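Local coordinates for protein ribonucleoside-diphosphate reductase (Pseudomonas aeruginosa, PDB 5IM3) that probably reduces ribonucleoside diphosphates to the deoxyribonucleotides needed for DNA synthesis, and binds dATP as an allosteric enzyme with ATP-cone domains, at residues T594-S606 / L634-A648. Numbering follows the deposited sequence.
Sequences TNKDEIAVCNLGS and LDNVIDINYYSVPQA
Across the contact, the backbone N of I599 donates to O of Q647 (3.0 Å, 157° at the hydrogen), meeting that carbonyl from above its plane, 67° out of it, while CA of A648 makes a CA-H...O contact with O of I599 (3.3 Å), an oxygen that also takes a hydrogen bond from OG of S651. The Q647 side chain packs along I599: CG sits between the backbone N and the carbonyl carbon (chi1 46°) and the chain bends at chi2, which brings CG to 3.5 Å from CD1 of I599, and its CB rests 3.2 Å from O of D597. On the next residue, CB of A648 meets CG2 of V601 at 3.7 Å. Strand 600-608 belongs to the reductase barrel, antiparallel to 373-377 and parallel to 659-663, and the contact places helices 620-640 and 646-655 against it; C602 within it is disulfide-bonded to C373. At the first helix, CD1 of I638 crowds ND2 of N603, a doubtfully short approach. Hydrogen bonds fix both ends of that amide, ND2 to O of P657 and OD1 with OG of S371. Further along, CD2 of L634 packs on the peptide after L604, 3.5 Å from its carbonyl C, where G605 carries no side chain.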
ATOM      1  N   THR A 594      -0.454 -16.344 -45.904  1.00 40.81           N
ATOM      2  CA  THR A 594       0.667 -17.259 -45.738  1.00 41.64           C
ATOM      3  C   THR A 594       0.166 -18.691 -45.843  1.00 37.61           C
ATOM      4  O   THR A 594      -1.010 -18.972 -45.597  1.00 35.92           O
ATOM      5  CB  THR A 594       1.376 -17.065 -44.389  1.00 40.16           C
ATOM      6  OG1 THR A 594       0.407 -17.034 -43.333  1.00 40.34           O
ATOM      7  CG2 THR A 594       2.174 -15.768 -44.386  1.00 40.40           C
ATOM      8  N   ASN A 595       1.063 -19.595 -46.222  1.00 39.65           N
ATOM      9  CA  ASN A 595       0.748 -21.016 -46.188  1.00 39.50           C
ATOM     10  C   ASN A 595       2.045 -21.814 -46.270  1.00 42.39           C
ATOM     11  O   ASN A 595       3.147 -21.264 -46.173  1.00 43.41           O
ATOM     12  CB  ASN A 595      -0.234 -21.401 -47.304  1.00 38.26           C
ATOM     13  CG  ASN A 595       0.336 -21.193 -48.696  1.00 43.30           C
ATOM     14  OD1 ASN A 595       1.475 -21.570 -48.987  1.00 42.57           O
ATOM     15  ND2 ASN A 595      -0.467 -20.602 -49.571  1.00 44.33           N
ATOM     16  N   LYS A 596       1.889 -23.125 -46.438  1.00 45.10           N
ATOM     17  CA  LYS A 596       3.003 -24.058 -46.537  1.00 48.83           C
ATOM     18  C   LYS A 596       4.076 -23.574 -47.514  1.00 52.67           C
ATOM     19  O   LYS A 596       5.273 -23.783 -47.289  1.00 52.00           O
ATOM     20  CB  LYS A 596       2.430 -25.413 -46.962  1.00 51.83           C
ATOM     21  CG  LYS A 596       3.384 -26.572 -47.052  1.00 56.24           C
ATOM     22  CD  LYS A 596       2.598 -27.883 -47.222  1.00 58.57           C
ATOM     23  CE  LYS A 596       1.831 -27.950 -48.547  1.00 60.78           C
ATOM     24  NZ  LYS A 596       2.720 -28.285 -49.688  1.00 64.67           N
ATOM     25  N   ASP A 597       3.666 -22.915 -48.600  1.00 49.80           N
ATOM     26  CA  ASP A 597       4.582 -22.557 -49.679  1.00 51.96           C
ATOM     27  C   ASP A 597       4.670 -21.052 -49.904  1.00 50.39           C
ATOM     28  O   ASP A 597       5.175 -20.617 -50.942  1.00 50.11           O
ATOM     29  CB  ASP A 597       4.162 -23.253 -50.974  1.00 53.25           C
ATOM     30  CG  ASP A 597       4.210 -24.767 -50.866  1.00 58.02           C
ATOM     31  OD1 ASP A 597       5.284 -25.304 -50.507  1.00 58.75           O
ATOM     32  OD2 ASP A 597       3.175 -25.419 -51.133  1.00 57.90           O
ATOM     33  N   GLU A 598       4.204 -20.243 -48.954  1.00 47.47           N
ATOM     34  CA  GLU A 598       4.159 -18.795 -49.132  1.00 48.06           C
ATOM     35  C   GLU A 598       4.559 -18.115 -47.832  1.00 44.44           C
ATOM     36  O   GLU A 598       3.812 -18.143 -46.851  1.00 37.63           O
ATOM     37  CB  GLU A 598       2.771 -18.336 -49.580  1.00 49.98           C
ATOM     38  CG  GLU A 598       2.419 -18.782 -50.996  1.00 53.04           C
ATOM     39  CD  GLU A 598       1.105 -18.205 -51.483  1.00 54.07           C
ATOM     40  OE1 GLU A 598       0.474 -18.831 -52.360  1.00 54.50           O
ATOM     41  OE2 GLU A 598       0.705 -17.129 -50.987  1.00 53.62           O
ATOM     42  N   ILE A 599       5.740 -17.511 -47.835  1.00 47.23           N
ATOM     43  CA  ILE A 599       6.161 -16.571 -46.807  1.00 44.46           C
ATOM     44  C   ILE A 599       5.958 -15.178 -47.389  1.00 45.01           C
ATOM     45  O   ILE A 599       6.634 -14.791 -48.347  1.00 45.20           O
ATOM     46  CB  ILE A 599       7.616 -16.821 -46.385  1.00 45.07           C
ATOM     47  CG1 ILE A 599       7.686 -18.110 -45.546  1.00 44.40           C
ATOM     48  CG2 ILE A 599       8.180 -15.635 -45.617  1.00 43.23           C
ATOM     49  CD1 ILE A 599       9.089 -18.535 -45.153  1.00 42.81           C
ATOM     50  N   ALA A 600       5.012 -14.427 -46.828  1.00 48.61           N
ATOM     51  CA  ALA A 600       4.692 -13.110 -47.362  1.00 49.33           C
ATOM     52  C   ALA A 600       5.842 -12.138 -47.115  1.00 49.94           C
ATOM     53  O   ALA A 600       6.507 -12.189 -46.077  1.00 48.30           O
ATOM     54  CB  ALA A 600       3.411 -12.579 -46.728  1.00 47.70           C
ATOM     55  N   VAL A 601       6.073 -11.254 -48.084  1.00 43.25           N
ATOM     56  CA  VAL A 601       7.175 -10.300 -48.054  1.00 45.10           C
ATOM     57  C   VAL A 601       6.590  -8.895 -48.122  1.00 46.39           C
ATOM     58  O   VAL A 601       5.759  -8.609 -48.992  1.00 45.62           O
ATOM     59  CB  VAL A 601       8.156 -10.530 -49.220  1.00 48.47           C
ATOM     60  CG1 VAL A 601       9.426  -9.715 -49.017  1.00 48.26           C
ATOM     61  CG2 VAL A 601       8.479 -12.009 -49.375  1.00 47.23           C
ATOM     62  N   CYS A 602       7.031  -8.020 -47.219  1.00 44.97           N
ATOM     63  CA  CYS A 602       6.574  -6.634 -47.197  1.00 46.54           C
ATOM     64  C   CYS A 602       7.579  -5.764 -47.943  1.00 46.21           C
ATOM     65  O   CYS A 602       8.735  -5.639 -47.521  1.00 47.59           O
ATOM     66  CB  CYS A 602       6.397  -6.120 -45.770  1.00 49.32           C
ATOM     67  SG  CYS A 602       6.067  -7.401 -44.530  1.00 50.27           S
ATOM     68  N   ASN A 603       7.136  -5.165 -49.041  1.00 43.40           N
ATOM     69  CA  ASN A 603       7.956  -4.263 -49.844  1.00 45.90           C
ATOM     70  C   ASN A 603       7.403  -2.851 -49.646  1.00 45.39           C
ATOM     71  O   ASN A 603       6.278  -2.556 -50.067  1.00 42.78           O
ATOM     72  CB  ASN A 603       7.939  -4.699 -51.308  1.00 44.65           C
ATOM     73  CG  ASN A 603       7.958  -6.223 -51.463  1.00 43.42           C
ATOM     74  OD1 ASN A 603       8.979  -6.873 -51.235  1.00 39.76           O
ATOM     75  ND2 ASN A 603       6.820  -6.793 -51.850  1.00 42.69           N
ATOM     76  N   LEU A 604       8.188  -1.982 -48.998  1.00 43.12           N
ATOM     77  CA  LEU A 604       7.650  -0.793 -48.347  1.00 44.31           C
ATOM     78  C   LEU A 604       8.353   0.486 -48.780  1.00 43.79           C
ATOM     79  O   LEU A 604       9.543   0.493 -49.106  1.00 43.82           O
ATOM     80  CB  LEU A 604       7.764  -0.905 -46.823  1.00 42.35           C
ATOM     81  CG  LEU A 604       7.096  -2.118 -46.188  1.00 43.82           C
ATOM     82  CD1 LEU A 604       7.381  -2.149 -44.689  1.00 41.51           C
ATOM     83  CD2 LEU A 604       5.600  -2.106 -46.467  1.00 44.81           C
ATOM     84  N   GLY A 605       7.588   1.575 -48.742  1.00 44.68           N
ATOM     85  CA  GLY A 605       8.083   2.926 -48.939  1.00 46.36           C
ATOM     86  C   GLY A 605       7.029   3.897 -48.458  1.00 45.58           C
ATOM     87  O   GLY A 605       5.875   3.523 -48.236  1.00 43.59           O
ATOM     88  N   SER A 606       7.427   5.160 -48.302  1.00 44.91           N
ATOM     89  CA  SER A 606       6.545   6.136 -47.671  1.00 45.22           C
ATOM     90  C   SER A 606       6.569   7.476 -48.387  1.00 45.80           C
ATOM     91  O   SER A 606       7.637   8.005 -48.710  1.00 45.11           O
ATOM     92  CB  SER A 606       6.919   6.330 -46.200  1.00 45.62           C
ATOM     93  OG  SER A 606       6.494   5.217 -45.432  1.00 45.40           O
ATOM     94  N   LEU A 634       8.193   0.434 -56.090  1.00 49.10           N
ATOM     95  CA  LEU A 634       7.894  -0.692 -55.211  1.00 48.48           C
ATOM     96  C   LEU A 634       7.649  -1.964 -56.011  1.00 47.89           C
ATOM     97  O   LEU A 634       8.051  -3.055 -55.592  1.00 46.86           O
ATOM     98  CB  LEU A 634       6.688  -0.369 -54.328  1.00 46.00           C
ATOM     99  CG  LEU A 634       6.929   0.647 -53.208  1.00 49.34           C
ATOM    100  CD1 LEU A 634       5.643   0.923 -52.437  1.00 47.68           C
ATOM    101  CD2 LEU A 634       8.024   0.178 -52.253  1.00 47.24           C
ATOM    102  N   ASP A 635       6.998  -1.849 -57.171  1.00 49.34           N
ATOM    103  CA  ASP A 635       6.806  -3.025 -58.008  1.00 52.15           C
ATOM    104  C   ASP A 635       8.142  -3.547 -58.521  1.00 53.79           C
ATOM    105  O   ASP A 635       8.338  -4.763 -58.635  1.00 52.95           O
ATOM    106  CB  ASP A 635       5.869  -2.703 -59.171  1.00 52.59           C
ATOM    107  CG  ASP A 635       5.271  -3.952 -59.799  1.00 55.24           C
ATOM    108  OD1 ASP A 635       4.734  -4.794 -59.050  1.00 54.99           O
ATOM    109  OD2 ASP A 635       5.343  -4.100 -61.034  1.00 56.05           O
ATOM    110  N   ASN A 636       9.079  -2.642 -58.821  1.00 51.88           N
ATOM    111  CA  ASN A 636      10.415  -3.063 -59.229  1.00 51.74           C
ATOM    112  C   ASN A 636      11.118  -3.824 -58.112  1.00 50.27           C
ATOM    113  O   ASN A 636      11.847  -4.789 -58.370  1.00 49.35           O
ATOM    114  CB  ASN A 636      11.247  -1.849 -59.640  1.00 51.97           C
ATOM    115  CG  ASN A 636      10.847  -1.291 -60.992  1.00 52.20           C
ATOM    116  OD1 ASN A 636       9.770  -1.585 -61.509  1.00 52.29           O
ATOM    117  ND2 ASN A 636      11.722  -0.482 -61.573  1.00 53.51           N
ATOM    118  N   VAL A 637      10.914  -3.400 -56.862  1.00 48.26           N
ATOM    119  CA  VAL A 637      11.570  -4.055 -55.732  1.00 49.10           C
ATOM    120  C   VAL A 637      11.326  -5.558 -55.768  1.00 47.66           C
ATOM    121  O   VAL A 637      12.207  -6.355 -55.425  1.00 46.62           O
ATOM    122  CB  VAL A 637      11.089  -3.435 -54.406  1.00 45.74           C
ATOM    123  CG1 VAL A 637      11.390  -4.360 -53.229  1.00 47.11           C
ATOM    124  CG2 VAL A 637      11.742  -2.082 -54.192  1.00 46.29           C
ATOM    125  N   ILE A 638      10.127  -5.965 -56.191  1.00 51.39           N
ATOM    126  CA  ILE A 638       9.766  -7.380 -56.194  1.00 50.40           C
ATOM    127  C   ILE A 638      10.700  -8.171 -57.099  1.00 51.45           C
ATOM    128  O   ILE A 638      11.155  -9.266 -56.746  1.00 51.70           O
ATOM    129  CB  ILE A 638       8.297  -7.548 -56.625  1.00 50.67           C
ATOM    130  CG1 ILE A 638       7.391  -6.617 -55.797  1.00 49.57           C
ATOM    131  CG2 ILE A 638       7.886  -9.021 -56.549  1.00 51.28           C
ATOM    132  CD1 ILE A 638       6.399  -7.306 -54.922  1.00 52.01           C
ATOM    133  N   ASP A 639      10.991  -7.636 -58.285  1.00 54.53           N
ATOM    134  CA  ASP A 639      11.800  -8.354 -59.263  1.00 56.52           C
ATOM    135  C   ASP A 639      13.284  -8.322 -58.926  1.00 55.56           C
ATOM    136  O   ASP A 639      13.994  -9.296 -59.198  1.00 54.11           O
ATOM    137  CB  ASP A 639      11.581  -7.762 -60.654  1.00 62.45           C
ATOM    138  CG  ASP A 639      10.131  -7.815 -61.091  1.00 64.95           C
ATOM    139  OD1 ASP A 639       9.421  -8.763 -60.697  1.00 66.48           O
ATOM    140  OD2 ASP A 639       9.704  -6.908 -61.833  1.00 68.45           O
ATOM    141  N   ILE A 640      13.768  -7.223 -58.347  1.00 54.50           N
ATOM    142  CA  ILE A 640      15.197  -7.087 -58.085  1.00 54.41           C
ATOM    143  C   ILE A 640      15.592  -7.810 -56.805  1.00 50.81           C
ATOM    144  O   ILE A 640      16.730  -8.275 -56.675  1.00 50.61           O
ATOM    145  CB  ILE A 640      15.581  -5.598 -58.018  1.00 54.90           C
ATOM    146  CG1 ILE A 640      15.015  -4.840 -59.224  1.00 57.34           C
ATOM    147  CG2 ILE A 640      17.088  -5.441 -57.947  1.00 55.86           C
ATOM    148  CD1 ILE A 640      15.335  -5.474 -60.563  1.00 61.01           C
ATOM    149  N   ASN A 641      14.673  -7.916 -55.852  1.00 49.24           N
ATOM    150  CA  ASN A 641      14.992  -8.473 -54.547  1.00 49.50           C
ATOM    151  C   ASN A 641      15.589  -9.870 -54.680  1.00 52.28           C
ATOM    152  O   ASN A 641      15.062 -10.717 -55.409  1.00 52.62           O
ATOM    153  CB  ASN A 641      13.730  -8.508 -53.688  1.00 48.06           C
ATOM    154  CG  ASN A 641      14.020  -8.788 -52.233  1.00 47.24           C
ATOM    155  OD1 ASN A 641      14.623  -7.970 -51.539  1.00 47.38           O
ATOM    156  ND2 ASN A 641      13.583  -9.944 -51.758  1.00 46.02           N
ATOM    157  N   TYR A 642      16.703 -10.103 -53.988  1.00 55.23           N
ATOM    158  CA  TYR A 642      17.317 -11.423 -53.940  1.00 58.00           C
ATOM    159  C   TYR A 642      16.673 -12.235 -52.823  1.00 54.97           C
ATOM    160  O   TYR A 642      16.612 -11.783 -51.675  1.00 51.99           O
ATOM    161  CB  TYR A 642      18.827 -11.333 -53.723  1.00 60.31           C
ATOM    162  CG  TYR A 642      19.472 -12.697 -53.588  1.00 65.31           C
ATOM    163  CD1 TYR A 642      19.704 -13.488 -54.706  1.00 68.14           C
ATOM    164  CD2 TYR A 642      19.829 -13.200 -52.343  1.00 66.34           C
ATOM    165  CE1 TYR A 642      20.283 -14.739 -54.588  1.00 70.52           C
ATOM    166  CE2 TYR A 642      20.408 -14.451 -52.215  1.00 66.37           C
ATOM    167  CZ  TYR A 642      20.630 -15.215 -53.339  1.00 70.29           C
ATOM    168  OH  TYR A 642      21.208 -16.459 -53.217  1.00 74.38           O
ATOM    169  N   TYR A 643      16.201 -13.430 -53.159  1.00 53.96           N
ATOM    170  CA  TYR A 643      15.408 -14.244 -52.249  1.00 53.95           C
ATOM    171  C   TYR A 643      16.240 -15.396 -51.700  1.00 59.24           C
ATOM    172  O   TYR A 643      16.855 -16.148 -52.464  1.00 59.11           O
ATOM    173  CB  TYR A 643      14.163 -14.777 -52.957  1.00 52.39           C
ATOM    174  CG  TYR A 643      13.215 -13.683 -53.386  1.00 50.31           C
ATOM    175  CD1 TYR A 643      12.245 -13.205 -52.517  1.00 44.88           C
ATOM    176  CD2 TYR A 643      13.291 -13.126 -54.660  1.00 49.80           C
ATOM    177  CE1 TYR A 643      11.375 -12.209 -52.895  1.00 45.51           C
ATOM    178  CE2 TYR A 643      12.424 -12.122 -55.053  1.00 48.52           C
ATOM    179  CZ  TYR A 643      11.467 -11.664 -54.162  1.00 47.77           C
ATOM    180  OH  TYR A 643      10.594 -10.663 -54.531  1.00 43.51           O
ATOM    181  N   SER A 644      16.241 -15.532 -50.373  1.00 73.15           N
ATOM    182  CA  SER A 644      16.955 -16.601 -49.685  1.00 74.43           C
ATOM    183  C   SER A 644      16.115 -17.866 -49.563  1.00 72.59           C
ATOM    184  O   SER A 644      16.623 -18.968 -49.788  1.00 73.26           O
ATOM    185  CB  SER A 644      17.375 -16.135 -48.285  1.00 76.72           C
ATOM    186  OG  SER A 644      18.169 -14.962 -48.342  1.00 80.02           O
ATOM    187  N   VAL A 645      14.844 -17.729 -49.195  1.00 59.69           N
ATOM    188  CA  VAL A 645      13.953 -18.876 -49.047  1.00 56.08           C
ATOM    189  C   VAL A 645      12.980 -18.891 -50.221  1.00 53.47           C
ATOM    190  O   VAL A 645      12.433 -17.840 -50.587  1.00 47.30           O
ATOM    191  CB  VAL A 645      13.210 -18.842 -47.702  1.00 57.36           C
ATOM    192  CG1 VAL A 645      14.202 -18.688 -46.556  1.00 57.72           C
ATOM    193  CG2 VAL A 645      12.186 -17.721 -47.672  1.00 57.55           C
ATOM    194  N   PRO A 646      12.716 -20.055 -50.824  1.00 51.32           N
ATOM    195  CA  PRO A 646      11.945 -20.064 -52.077  1.00 51.03           C
ATOM    196  C   PRO A 646      10.485 -19.688 -51.903  1.00 47.68           C
ATOM    197  O   PRO A 646       9.886 -19.142 -52.836  1.00 44.96           O
ATOM    198  CB  PRO A 646      12.105 -21.510 -52.570  1.00 50.60           C
ATOM    199  CG  PRO A 646      12.295 -22.298 -51.322  1.00 50.75           C
ATOM    200  CD  PRO A 646      13.063 -21.415 -50.378  1.00 48.70           C
ATOM    201  N   GLN A 647       9.889 -19.956 -50.741  1.00 49.65           N
ATOM    202  CA  GLN A 647       8.485 -19.613 -50.548  1.00 51.24           C
ATOM    203  C   GLN A 647       8.266 -18.116 -50.374  1.00 50.03           C
ATOM    204  O   GLN A 647       7.119 -17.661 -50.458  1.00 48.79           O
ATOM    205  CB  GLN A 647       7.910 -20.372 -49.349  1.00 52.28           C
ATOM    206  CG  GLN A 647       8.785 -20.357 -48.110  1.00 55.84           C
ATOM    207  CD  GLN A 647       9.546 -21.658 -47.910  1.00 53.16           C
ATOM    208  OE1 GLN A 647      10.236 -22.131 -48.806  1.00 52.58           O
ATOM    209  NE2 GLN A 647       9.417 -22.240 -46.722  1.00 54.53           N
ATOM    210  N   ALA A 648       9.327 -17.340 -50.140  1.00 45.63           N
ATOM    211  CA  ALA A 648       9.195 -15.888 -50.130  1.00 42.52           C
ATOM    212  C   ALA A 648       9.192 -15.343 -51.551  1.00 42.66           C
ATOM    213  O   ALA A 648       8.400 -14.455 -51.882  1.00 39.99           O
ATOM    214  CB  ALA A 648      10.323 -15.261 -49.310  1.00 42.10           C
TER